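Local coordinates for phosphoribulokinase 1 (Rhodobacter sphaeroides, PDB 1A7J), which catalyses the ATP-dependent phosphorylation of D-ribulose 5-phosphate to D-ribulose 1,5-bisphosphate, a step of the Calvin cycle, at residues 163-166 against 167-171; 46-49 against 50-53; 280-283 against 284-288; 23-26 against 27-31. All blocks are in the same frame, centred on the assembly; numbering follows the deposited sequence.

Contact 1: 163-166 against 167-171. With SO4 (sulfate ion), chain B.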
loop_
_atom_site.group_PDB
_atom_site.type_symbol
_atom_site.label_atom_id
_atom_site.label_comp_id
_atom_site.label_asym_id
_atom_site.label_seq_id
_atom_site.Cartn_x
_atom_site.Cartn_y
_atom_site.Cartn_z
ATOM N N ILE A 163 11.079 7.352 -10.130
ATOM C CA ILE A 163 10.883 6.963 -11.515
ATOM C C ILE A 163 9.435 6.606 -11.709
ATOM O O ILE A 163 8.845 6.955 -12.714
ATOM C CB ILE A 163 11.710 5.716 -11.872
ATOM C CG1 ILE A 163 13.197 6.064 -11.842
ATOM C CG2 ILE A 163 11.318 5.165 -13.258
ATOM C CD1 ILE A 163 14.114 4.946 -11.305
ATOM N N GLN A 164 8.885 5.836 -10.783
ATOM C CA GLN A 164 7.490 5.433 -10.888
ATOM C C GLN A 164 6.595 6.664 -10.890
ATOM O O GLN A 164 5.611 6.718 -11.613
ATOM C CB GLN A 164 7.091 4.483 -9.744
ATOM C CG GLN A 164 7.166 3.007 -10.140
ATOM C CD GLN A 164 6.897 2.021 -9.003
ATOM O OE1 GLN A 164 6.482 2.400 -7.907
ATOM N NE2 GLN A 164 7.077 0.732 -9.290
ATOM N N LYS A 165 7.018 7.707 -10.190
ATOM C CA LYS A 165 6.188 8.883 -10.021
ATOM C C LYS A 165 6.362 9.847 -11.188
ATOM O O LYS A 165 5.388 10.375 -11.707
ATOM C CB LYS A 165 6.535 9.575 -8.711
ATOM C CG LYS A 165 6.022 10.967 -8.621
ATOM C CD LYS A 165 4.523 10.969 -8.493
ATOM C CE LYS A 165 3.987 12.393 -8.401
ATOM N NZ LYS A 165 2.489 12.472 -8.503
ATOM N N ILE A 166 7.608 10.038 -11.617
ATOM C CA ILE A 166 7.957 10.962 -12.693
ATOM C C ILE A 166 7.266 10.482 -13.948
ATOM O O ILE A 166 6.767 11.288 -14.734
ATOM C CB ILE A 166 9.480 10.998 -12.932
ATOM C CG1 ILE A 166 10.171 11.850 -11.881
ATOM C CG2 ILE A 166 9.792 11.610 -14.237
ATOM C CD1 ILE A 166 11.428 11.254 -11.430
ATOM N N HIS A 167 7.061 9.176 -14.035
ATOM C CA HIS A 167 6.317 8.638 -15.151
ATOM C C HIS A 167 4.813 8.880 -15.105
ATOM O O HIS A 167 4.231 9.198 -16.137
ATOM C CB HIS A 167 6.633 7.167 -15.345
ATOM C CG HIS A 167 7.794 6.938 -16.254
ATOM N ND1 HIS A 167 9.024 7.521 -16.028
ATOM C CD2 HIS A 167 7.876 6.351 -17.474
ATOM C CE1 HIS A 167 9.807 7.314 -17.076
ATOM N NE2 HIS A 167 9.135 6.603 -17.966
ATOM N N ARG A 168 4.208 8.878 -13.918
ATOM C CA ARG A 168 2.785 9.208 -13.802
ATOM C C ARG A 168 2.561 10.690 -14.104
ATOM O O ARG A 168 1.433 11.105 -14.372
ATOM C CB ARG A 168 2.245 8.930 -12.394
ATOM C CG ARG A 168 2.128 7.471 -11.978
ATOM C CD ARG A 168 1.769 7.367 -10.473
ATOM N NE ARG A 168 2.328 6.171 -9.820
ATOM C CZ ARG A 168 2.668 6.084 -8.528
ATOM N NH1 ARG A 168 2.774 7.175 -7.773
ATOM N NH2 ARG A 168 3.017 4.906 -8.018
ATOM N N ASP A 169 3.602 11.500 -13.917
ATOM C CA ASP A 169 3.484 12.955 -14.019
ATOM C C ASP A 169 4.006 13.488 -15.342
ATOM O O ASP A 169 4.062 14.703 -15.555
ATOM C CB ASP A 169 4.227 13.651 -12.867
ATOM C CG ASP A 169 3.340 13.911 -11.650
ATOM O OD1 ASP A 169 2.268 13.273 -11.530
ATOM O OD2 ASP A 169 3.729 14.747 -10.801
ATOM N N ARG A 170 4.469 12.595 -16.203
ATOM C CA ARG A 170 4.777 13.012 -17.558
ATOM C C ARG A 170 3.708 12.493 -18.502
ATOM O O ARG A 170 3.870 12.510 -19.732
ATOM C CB ARG A 170 6.146 12.495 -17.982
ATOM C CG ARG A 170 6.743 13.307 -19.159
ATOM C CD ARG A 170 8.212 13.571 -18.877
ATOM N NE ARG A 170 8.849 12.292 -18.502
ATOM C CZ ARG A 170 10.041 11.910 -18.972
ATOM N NH1 ARG A 170 10.667 12.665 -19.900
ATOM N NH2 ARG A 170 10.618 10.781 -18.519
ATOM N N ALA A 171 2.612 12.037 -17.907
ATOM C CA ALA A 171 1.494 11.459 -18.639
ATOM C C ALA A 171 0.168 12.149 -18.269
ATOM O O ALA A 171 -0.920 11.574 -18.429
ATOM C CB ALA A 171 1.421 9.971 -18.342
HETATM S S SO4 B . 1.136 14.231 -5.176
HETATM O O1 SO4 B . 0.830 15.170 -4.135
HETATM O O2 SO4 B . 1.458 12.953 -4.602
HETATM O O3 SO4 B . -0.003 14.100 -6.033
HETATM O O4 SO4 B . 2.239 14.706 -5.932
#
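Lys-165 reaches forward one helical turn to Asp-169, and the two side chains form an i to i+4 salt bridge with NZ of Lys-165 3.1 Å from OD1 of Asp-169. NZ meets OD1 from above the carboxylate plane, 44° out. Behind NZ, CE of Lys-165 rests 3.4 Å from OD2 of Asp-169, so the lysine's last methylene lies against the second oxygen while NZ bonds the first. A bend at chi2 (70°) in an otherwise extended chain brings the lysine there. Both residues belong to the catalytic site, and NZ of Lys-165 also makes a weak bond to O4 of a sulfate ion at 3.4 Å.

The tight part is the turn beneath. His-167 N donates to Ile-163 O at 3.1 Å, and CB of His-167 sits 3.4 Å from the same oxygen, while Ile-163 and Ile-166 are buried. The solvent side is looser: Arg-168 lays its guanidinium with one face over Gln-164 O, NE to O 3.8 Å, without bonding to it, and the exposed Arg-170 is poorly ordered.

This is the last turn of helix 158-168, which follows strand 150-156 of the main sheet, and the start of the loop that leaves it. Lys-165, Ile-166 and Asp-169 pack against helix 180-195, Lys-165 touching the catalytic Arg-187, whereas Ile-163 faces the loop holding Thr-214, Pro-217 and Ala-220.

Contact 2: 46-49 against 50-53; sequences RFNR and ADMK
Lys-53 folds back over the carbonyl of Arg-49 one turn earlier, and its chain can be followed atom by atom. CB lies 3.4 Å from Arg-49 O, and CG comes closer still, 3.1 Å from the same oxygen. A bend at chi2 (-70°) carries the chain past CD to CE, 4.1 Å from CG of Arg-49, and a second at chi4 swings NZ to 3.7 Å from that CG. The two chains run side by side in the same direction, which leaves NZ of Lys-53 and NE of Arg-49 as like charges 4.5 Å apart on an exposed surface.

Phe-47 approaches from the loop: its CB packs 3.7 Å from CB of Met-52, its ring lies at 79° to the carboxylate of Asp-51, and its CD1 comes near CB of Asp-51. The amide of Asn-48 stands close to that same carboxylate, their planes 68° apart. A valine in place of Asn-48 would probably deprive the Asp-51 carboxylate of this polar neighbour and set an apolar branch beside a charged group.

The backbone closes the turn with Met-52 N on Asn-48 O at 3.1 Å and Lys-53 N on Arg-49 O. Such is the start of an alpha-helix, here 49-62, with Asn-48 at the N-cap position, though its side chain makes no capping bond; in this kinase fold it follows the loop carrying the catalytic Asp-42.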
loop_
_atom_site.group_PDB
_atom_site.type_symbol
_atom_site.label_atom_id
_atom_site.label_comp_id
_atom_site.label_asym_id
_atom_site.label_seq_id
_atom_site.Cartn_x
_atom_site.Cartn_y
_atom_site.Cartn_z
ATOM N N ARG A 46 -8.520 13.393 1.800
ATOM C CA ARG A 46 -9.396 14.463 2.250
ATOM C C ARG A 46 -10.006 15.252 1.084
ATOM O O ARG A 46 -11.183 15.655 1.135
ATOM C CB ARG A 46 -8.631 15.405 3.187
ATOM C CG ARG A 46 -9.516 16.221 4.118
ATOM C CD ARG A 46 -8.946 16.280 5.532
ATOM N NE ARG A 46 -9.805 15.616 6.522
ATOM C CZ ARG A 46 -9.356 15.043 7.638
ATOM N NH1 ARG A 46 -8.048 14.937 7.853
ATOM N NH2 ARG A 46 -10.207 14.524 8.516
ATOM N N PHE A 47 -9.229 15.454 0.020
ATOM C CA PHE A 47 -9.638 16.376 -1.037
ATOM C C PHE A 47 -9.756 15.701 -2.378
ATOM O O PHE A 47 -8.961 14.822 -2.718
ATOM C CB PHE A 47 -8.656 17.540 -1.150
ATOM C CG PHE A 47 -8.449 18.293 0.124
ATOM C CD1 PHE A 47 -9.517 18.947 0.731
ATOM C CD2 PHE A 47 -7.191 18.356 0.720
ATOM C CE1 PHE A 47 -9.336 19.655 1.907
ATOM C CE2 PHE A 47 -6.998 19.061 1.898
ATOM C CZ PHE A 47 -8.073 19.711 2.494
ATOM N N ASN A 48 -10.807 16.075 -3.101
ATOM C CA ASN A 48 -10.911 15.838 -4.539
ATOM C C ASN A 48 -9.864 16.690 -5.239
ATOM O O ASN A 48 -9.292 17.603 -4.627
ATOM C CB ASN A 48 -12.309 16.223 -5.043
ATOM C CG ASN A 48 -12.716 17.634 -4.636
ATOM O OD1 ASN A 48 -12.787 17.957 -3.450
ATOM N ND2 ASN A 48 -12.989 18.475 -5.619
ATOM N N ARG A 49 -9.678 16.450 -6.534
ATOM C CA ARG A 49 -8.595 17.082 -7.284
ATOM C C ARG A 49 -8.556 18.615 -7.125
ATOM O O ARG A 49 -7.557 19.166 -6.648
ATOM C CB ARG A 49 -8.672 16.681 -8.768
ATOM C CG ARG A 49 -7.324 16.634 -9.514
ATOM C CD ARG A 49 -7.483 16.258 -11.001
ATOM N NE ARG A 49 -7.221 14.836 -11.253
ATOM C CZ ARG A 49 -7.682 14.149 -12.299
ATOM N NH1 ARG A 49 -8.445 14.729 -13.222
ATOM N NH2 ARG A 49 -7.390 12.862 -12.418
ATOM N N ALA A 50 -9.678 19.292 -7.359
ATOM C CA ALA A 50 -9.675 20.753 -7.344
ATOM C C ALA A 50 -9.296 21.271 -5.981
ATOM O O ALA A 50 -8.383 22.079 -5.859
ATOM C CB ALA A 50 -11.027 21.288 -7.728
ATOM N N ASP A 51 -9.916 20.697 -4.952
ATOM C CA ASP A 51 -9.698 21.117 -3.573
ATOM C C ASP A 51 -8.242 21.012 -3.165
ATOM O O ASP A 51 -7.705 21.885 -2.466
ATOM C CB ASP A 51 -10.563 20.285 -2.634
ATOM C CG ASP A 51 -12.006 20.735 -2.616
ATOM O OD1 ASP A 51 -12.339 21.691 -3.354
ATOM O OD2 ASP A 51 -12.809 20.153 -1.859
ATOM N N MET A 52 -7.586 19.968 -3.652
ATOM C CA MET A 52 -6.213 19.707 -3.264
ATOM C C MET A 52 -5.296 20.612 -4.055
ATOM O O MET A 52 -4.422 21.262 -3.487
ATOM C CB MET A 52 -5.869 18.245 -3.520
ATOM C CG MET A 52 -4.407 17.901 -3.345
ATOM S SD MET A 52 -4.013 17.120 -1.773
ATOM C CE MET A 52 -2.203 17.346 -1.779
ATOM N N LYS A 53 -5.568 20.719 -5.353
ATOM C CA LYS A 53 -4.754 21.528 -6.255
ATOM C C LYS A 53 -4.808 22.948 -5.725
ATOM O O LYS A 53 -3.807 23.674 -5.711
ATOM C CB LYS A 53 -5.318 21.467 -7.686
ATOM C CG LYS A 53 -5.203 20.089 -8.380
ATOM C CD LYS A 53 -3.746 19.701 -8.754
ATOM C CE LYS A 53 -3.583 18.202 -9.091
ATOM N NZ LYS A 53 -3.952 17.851 -10.506
#

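Contact 3: 280-283 against 284-288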
loop_
_atom_site.group_PDB
_atom_site.type_symbol
_atom_site.label_atom_id
_atom_site.label_comp_id
_atom_site.label_asym_id
_atom_site.label_seq_id
_atom_site.Cartn_x
_atom_site.Cartn_y
_atom_site.Cartn_z
ATOM N N ILE A 280 -3.330 -16.247 5.721
ATOM C CA ILE A 280 -4.714 -15.850 5.500
ATOM C C ILE A 280 -5.644 -16.991 5.826
ATOM O O ILE A 280 -6.804 -16.777 6.150
ATOM C CB ILE A 280 -4.935 -15.392 4.050
ATOM C CG1 ILE A 280 -4.241 -14.041 3.850
ATOM C CG2 ILE A 280 -6.428 -15.234 3.755
ATOM C CD1 ILE A 280 -4.051 -13.620 2.424
ATOM N N ASP A 281 -5.117 -18.202 5.805
ATOM C CA ASP A 281 -5.886 -19.343 6.255
ATOM C C ASP A 281 -5.897 -19.394 7.770
ATOM O O ASP A 281 -6.958 -19.329 8.378
ATOM C CB ASP A 281 -5.323 -20.649 5.685
ATOM C CG ASP A 281 -5.722 -20.879 4.232
ATOM O OD1 ASP A 281 -6.835 -20.462 3.830
ATOM O OD2 ASP A 281 -4.930 -21.497 3.490
ATOM N N ARG A 282 -4.723 -19.357 8.385
ATOM C CA ARG A 282 -4.623 -19.389 9.841
ATOM C C ARG A 282 -5.419 -18.256 10.469
ATOM O O ARG A 282 -5.526 -18.146 11.696
ATOM C CB ARG A 282 -3.154 -19.281 10.264
ATOM C CG ARG A 282 -2.405 -20.674 10.330
ATOM C CD ARG A 282 -2.552 -21.255 11.763
ATOM N NE ARG A 282 -1.947 -20.316 12.755
ATOM C CZ ARG A 282 -2.353 -20.190 14.033
ATOM N NH1 ARG A 282 -3.490 -20.808 14.458
ATOM N NH2 ARG A 282 -1.640 -19.434 14.909
ATOM N N VAL A 283 -5.852 -17.342 9.612
ATOM C CA VAL A 283 -6.533 -16.136 10.020
ATOM C C VAL A 283 -8.039 -16.376 9.843
ATOM O O VAL A 283 -8.807 -16.185 10.783
ATOM C CB VAL A 283 -5.959 -14.908 9.178
ATOM C CG1 VAL A 283 -6.951 -14.427 8.136
ATOM C CG2 VAL A 283 -5.497 -13.750 10.105
ATOM N N VAL A 284 -8.405 -17.020 8.743
ATOM C CA VAL A 284 -9.799 -17.279 8.402
ATOM C C VAL A 284 -10.345 -18.466 9.188
ATOM O O VAL A 284 -11.546 -18.558 9.417
ATOM C CB VAL A 284 -9.936 -17.516 6.865
ATOM C CG1 VAL A 284 -11.004 -18.561 6.541
ATOM C CG2 VAL A 284 -10.237 -16.211 6.192
ATOM N N ARG A 285 -9.437 -19.249 9.759
ATOM C CA ARG A 285 -9.785 -20.421 10.565
ATOM C C ARG A 285 -9.849 -20.153 12.082
ATOM O O ARG A 285 -10.330 -21.001 12.830
ATOM C CB ARG A 285 -8.789 -21.558 10.302
ATOM C CG ARG A 285 -8.800 -22.110 8.885
ATOM C CD ARG A 285 -7.694 -23.136 8.694
ATOM N NE ARG A 285 -7.980 -24.377 9.407
ATOM C CZ ARG A 285 -7.129 -25.392 9.528
ATOM N NH1 ARG A 285 -5.881 -25.284 9.087
ATOM N NH2 ARG A 285 -7.514 -26.509 10.129
ATOM N N GLU A 286 -9.289 -19.032 12.542
ATOM C CA GLU A 286 -9.383 -18.629 13.948
ATOM C C GLU A 286 -10.496 -17.619 14.198
ATOM O O GLU A 286 -10.792 -17.294 15.347
ATOM C CB GLU A 286 -8.057 -18.058 14.431
ATOM C CG GLU A 286 -7.008 -19.115 14.688
ATOM C CD GLU A 286 -5.968 -18.647 15.677
ATOM O OE1 GLU A 286 -6.291 -18.564 16.881
ATOM O OE2 GLU A 286 -4.843 -18.314 15.249
ATOM N N SER A 287 -11.141 -17.173 13.119
ATOM C CA SER A 287 -12.315 -16.302 13.190
ATOM C C SER A 287 -13.571 -17.116 13.477
ATOM O O SER A 287 -14.569 -16.586 13.947
ATOM C CB SER A 287 -12.483 -15.521 11.869
ATOM O OG SER A 287 -13.266 -16.211 10.889
ATOM N N LYS A 288 -13.511 -18.401 13.147
ATOM C CA LYS A 288 -14.653 -19.306 13.207
ATOM C C LYS A 288 -14.417 -20.408 14.257
ATOM O O LYS A 288 -14.913 -21.540 14.124
ATOM C CB LYS A 288 -14.875 -19.917 11.832
#
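Arg-282 and Glu-286 join across the frayed C-terminal end of helix 268-284, where the regular alpha-helical bonds give out and the chain runs on through residues with helical torsions.

The charged interaction is an i to i+4 salt bridge, NH1 of Arg-282 to OE2 of Glu-286 at 2.9 Å. The carboxylate oxygen sits over one face of the guanidinium rather than at its edge, with the two planar groups only 17° from parallel. Bends at chi2 and chi3 curl the arginine round toward the glutamate one turn on, whereas the glutamate is extended beyond CG.

Among the backbone bonds, Arg-285 N to Asp-281 O (2.8 Å) is nearly collinear with the carbonyl, and Val-284 N reaches Ile-280 O at 3.1 Å. Beyond these the bonds weaken: Glu-286 N and Ser-287 N both lie 3.4 Å from Val-283 O.

Apolar contact is modest. CG1 of Val-283 meets CG2 of Val-284 at 4.2 Å, and the two valines pack on neighbouring loops, Val-283 on Pro-6 and Val-284 on Val-34.

One hydroxyl bond finishes the turn: OG of Ser-287 donates to Val-284 O at 3.3 Å, standing 43° out of the carbonyl plane.

Contact 4: 23-26 against 27-31; sequences HTFD and QIFRR
Phe-29 spreads its ring over the carbonyl of Phe-25, so that Phe-25 O stands 3.4 Å above one face, displaced toward the rim. With CG beside the backbone N (chi1 -55°), the ring leans back along the helix, and its CZ comes 3.8 Å from CD1 of Phe-25. The two rings are neither stacked nor perpendicular: their centroids are 5.9 Å apart and their planes 38° from parallel. A serine at Phe-29 would probably open a gap beside CD1 of Phe-25 and strip the cover from its carbonyl.

That carbonyl is gripped twice, by Phe-29 N at 2.8 Å nearly in line with it and by Ile-28 N from above its plane. Gln-27 likewise reaches back: its extended chain brings NE2 to His-23 O in a weak bond of 3.3 Å, the amide turned 63° from the imidazole. Thr-24 and Ile-28 lie side by side, CG2 of Thr-24 4.2 Å from CD1 of Ile-28.

Helix 21-32 is the helix that follows the predicted ATP-binding loop. Phe-25 packs against Ile-8 and Val-10 of strand 7-11 and against Phe-129, while on helix 268-284 Asp-269 accepts a bond from Thr-24 OG1 and Met-272 covers Thr-24 and Phe-25.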
loop_
_atom_site.group_PDB
_atom_site.type_symbol
_atom_site.label_atom_id
_atom_site.label_comp_id
_atom_site.label_asym_id
_atom_site.label_seq_id
_atom_site.Cartn_x
_atom_site.Cartn_y
_atom_site.Cartn_z
ATOM N N HIS A 23 -4.650 -8.540 -7.393
ATOM C CA HIS A 23 -4.939 -9.766 -8.155
ATOM C C HIS A 23 -4.464 -10.993 -7.389
ATOM O O HIS A 23 -5.178 -11.980 -7.294
ATOM C CB HIS A 23 -4.264 -9.696 -9.547
ATOM C CG HIS A 23 -5.041 -10.361 -10.655
ATOM N ND1 HIS A 23 -4.447 -11.204 -11.576
ATOM C CD2 HIS A 23 -6.344 -10.278 -11.014
ATOM C CE1 HIS A 23 -5.352 -11.615 -12.446
ATOM N NE2 HIS A 23 -6.511 -11.068 -12.130
ATOM N N THR A 24 -3.335 -10.847 -6.713
ATOM C CA THR A 24 -2.761 -11.908 -5.908
ATOM C C THR A 24 -3.639 -12.274 -4.714
ATOM O O THR A 24 -3.950 -13.450 -4.498
ATOM C CB THR A 24 -1.382 -11.510 -5.397
ATOM O OG1 THR A 24 -0.580 -11.041 -6.489
ATOM C CG2 THR A 24 -0.713 -12.699 -4.774
ATOM N N PHE A 25 -4.066 -11.286 -3.939
ATOM C CA PHE A 25 -4.955 -11.587 -2.824
ATOM C C PHE A 25 -6.291 -12.149 -3.306
ATOM O O PHE A 25 -6.727 -13.201 -2.851
ATOM C CB PHE A 25 -5.140 -10.349 -1.962
ATOM C CG PHE A 25 -4.017 -10.124 -0.999
ATOM C CD1 PHE A 25 -3.952 -10.836 0.181
ATOM C CD2 PHE A 25 -3.008 -9.202 -1.279
ATOM C CE1 PHE A 25 -2.907 -10.626 1.074
ATOM C CE2 PHE A 25 -1.959 -8.988 -0.389
ATOM C CZ PHE A 25 -1.912 -9.699 0.786
ATOM N N ASP A 26 -6.826 -11.549 -4.363
ATOM C CA ASP A 26 -8.030 -12.065 -5.007
ATOM C C ASP A 26 -7.862 -13.561 -5.274
ATOM O O ASP A 26 -8.606 -14.371 -4.732
ATOM C CB ASP A 26 -8.296 -11.328 -6.333
ATOM C CG ASP A 26 -8.853 -9.914 -6.135
ATOM O OD1 ASP A 26 -9.361 -9.623 -5.030
ATOM O OD2 ASP A 26 -8.821 -9.102 -7.095
ATOM N N GLN A 27 -6.763 -13.907 -5.948
ATOM C CA GLN A 27 -6.390 -15.292 -6.278
ATOM C C GLN A 27 -6.397 -16.204 -5.050
ATOM O O GLN A 27 -6.630 -17.402 -5.160
ATOM C CB GLN A 27 -4.990 -15.332 -6.916
ATOM C CG GLN A 27 -4.955 -15.172 -8.436
ATOM C CD GLN A 27 -3.534 -14.996 -8.993
ATOM O OE1 GLN A 27 -2.838 -15.968 -9.293
ATOM N NE2 GLN A 27 -3.129 -13.750 -9.183
ATOM N N ILE A 28 -6.105 -15.643 -3.886
ATOM C CA ILE A 28 -6.035 -16.436 -2.675
ATOM C C ILE A 28 -7.392 -16.521 -1.973
ATOM O O ILE A 28 -7.804 -17.600 -1.567
ATOM C CB ILE A 28 -4.960 -15.875 -1.725
ATOM C CG1 ILE A 28 -3.595 -15.961 -2.386
ATOM C CG2 ILE A 28 -4.897 -16.668 -0.451
ATOM C CD1 ILE A 28 -2.682 -14.928 -1.860
ATOM N N PHE A 29 -8.103 -15.404 -1.862
ATOM C CA PHE A 29 -9.441 -15.415 -1.288
ATOM C C PHE A 29 -10.386 -16.268 -2.132
ATOM O O PHE A 29 -11.393 -16.759 -1.642
ATOM C CB PHE A 29 -10.009 -14.004 -1.209
ATOM C CG PHE A 29 -9.141 -13.040 -0.480
ATOM C CD1 PHE A 29 -8.317 -13.463 0.541
ATOM C CD2 PHE A 29 -9.189 -11.688 -0.796
ATOM C CE1 PHE A 29 -7.553 -12.545 1.246
ATOM C CE2 PHE A 29 -8.439 -10.776 -0.117
ATOM C CZ PHE A 29 -7.615 -11.200 0.914
ATOM N N ARG A 30 -10.110 -16.362 -3.424
ATOM C CA ARG A 30 -10.904 -17.196 -4.319
ATOM C C ARG A 30 -10.484 -18.653 -4.146
ATOM O O ARG A 30 -11.320 -19.553 -4.028
ATOM C CB ARG A 30 -10.685 -16.763 -5.760
ATOM C CG ARG A 30 -11.376 -17.639 -6.780
ATOM C CD ARG A 30 -10.577 -17.677 -8.068
ATOM N NE ARG A 30 -10.101 -19.027 -8.357
ATOM C CZ ARG A 30 -8.825 -19.396 -8.322
ATOM N NH1 ARG A 30 -7.877 -18.486 -8.130
ATOM N NH2 ARG A 30 -8.497 -20.673 -8.505
ATOM N N ARG A 31 -9.172 -18.854 -4.058
ATOM C CA ARG A 31 -8.569 -20.156 -3.829
ATOM C C ARG A 31 -9.017 -20.737 -2.499
ATOM O O ARG A 31 -9.041 -21.946 -2.342
ATOM C CB ARG A 31 -7.050 -20.007 -3.829
ATOM C CG ARG A 31 -6.279 -21.245 -4.215
ATOM C CD ARG A 31 -5.112 -20.871 -5.110
ATOM N NE ARG A 31 -5.568 -20.423 -6.426
ATOM C CZ ARG A 31 -4.760 -20.111 -7.434
ATOM N NH1 ARG A 31 -3.454 -19.994 -7.227
ATOM N NH2 ARG A 31 -5.265 -19.831 -8.631
#

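Overall arrangement
Along the chain come contacts 4, 2, 1 and 3, each eight or nine residues in or at the end of a helix of one P-loop kinase fold. Contacts 3 and 4, their centres about 15 Å apart, touch where CD1 of Ile-280 meets CE1 of Phe-25 at 3.5 Å, joining helix 268-284 to helix 21-32. Contacts 1 and 2, about 19 Å apart between centres and 8 Å between nearest atoms, lie near the sulfate bound by Lys-165 and His-69. The centre of contact 3, across the chain's centre, is about 39 Å from theirs. Contact 1 holds two of four catalytic-site residues and touches Arg-187, a third; contact 4 lies on the central sheet, contact 3 against contact 4.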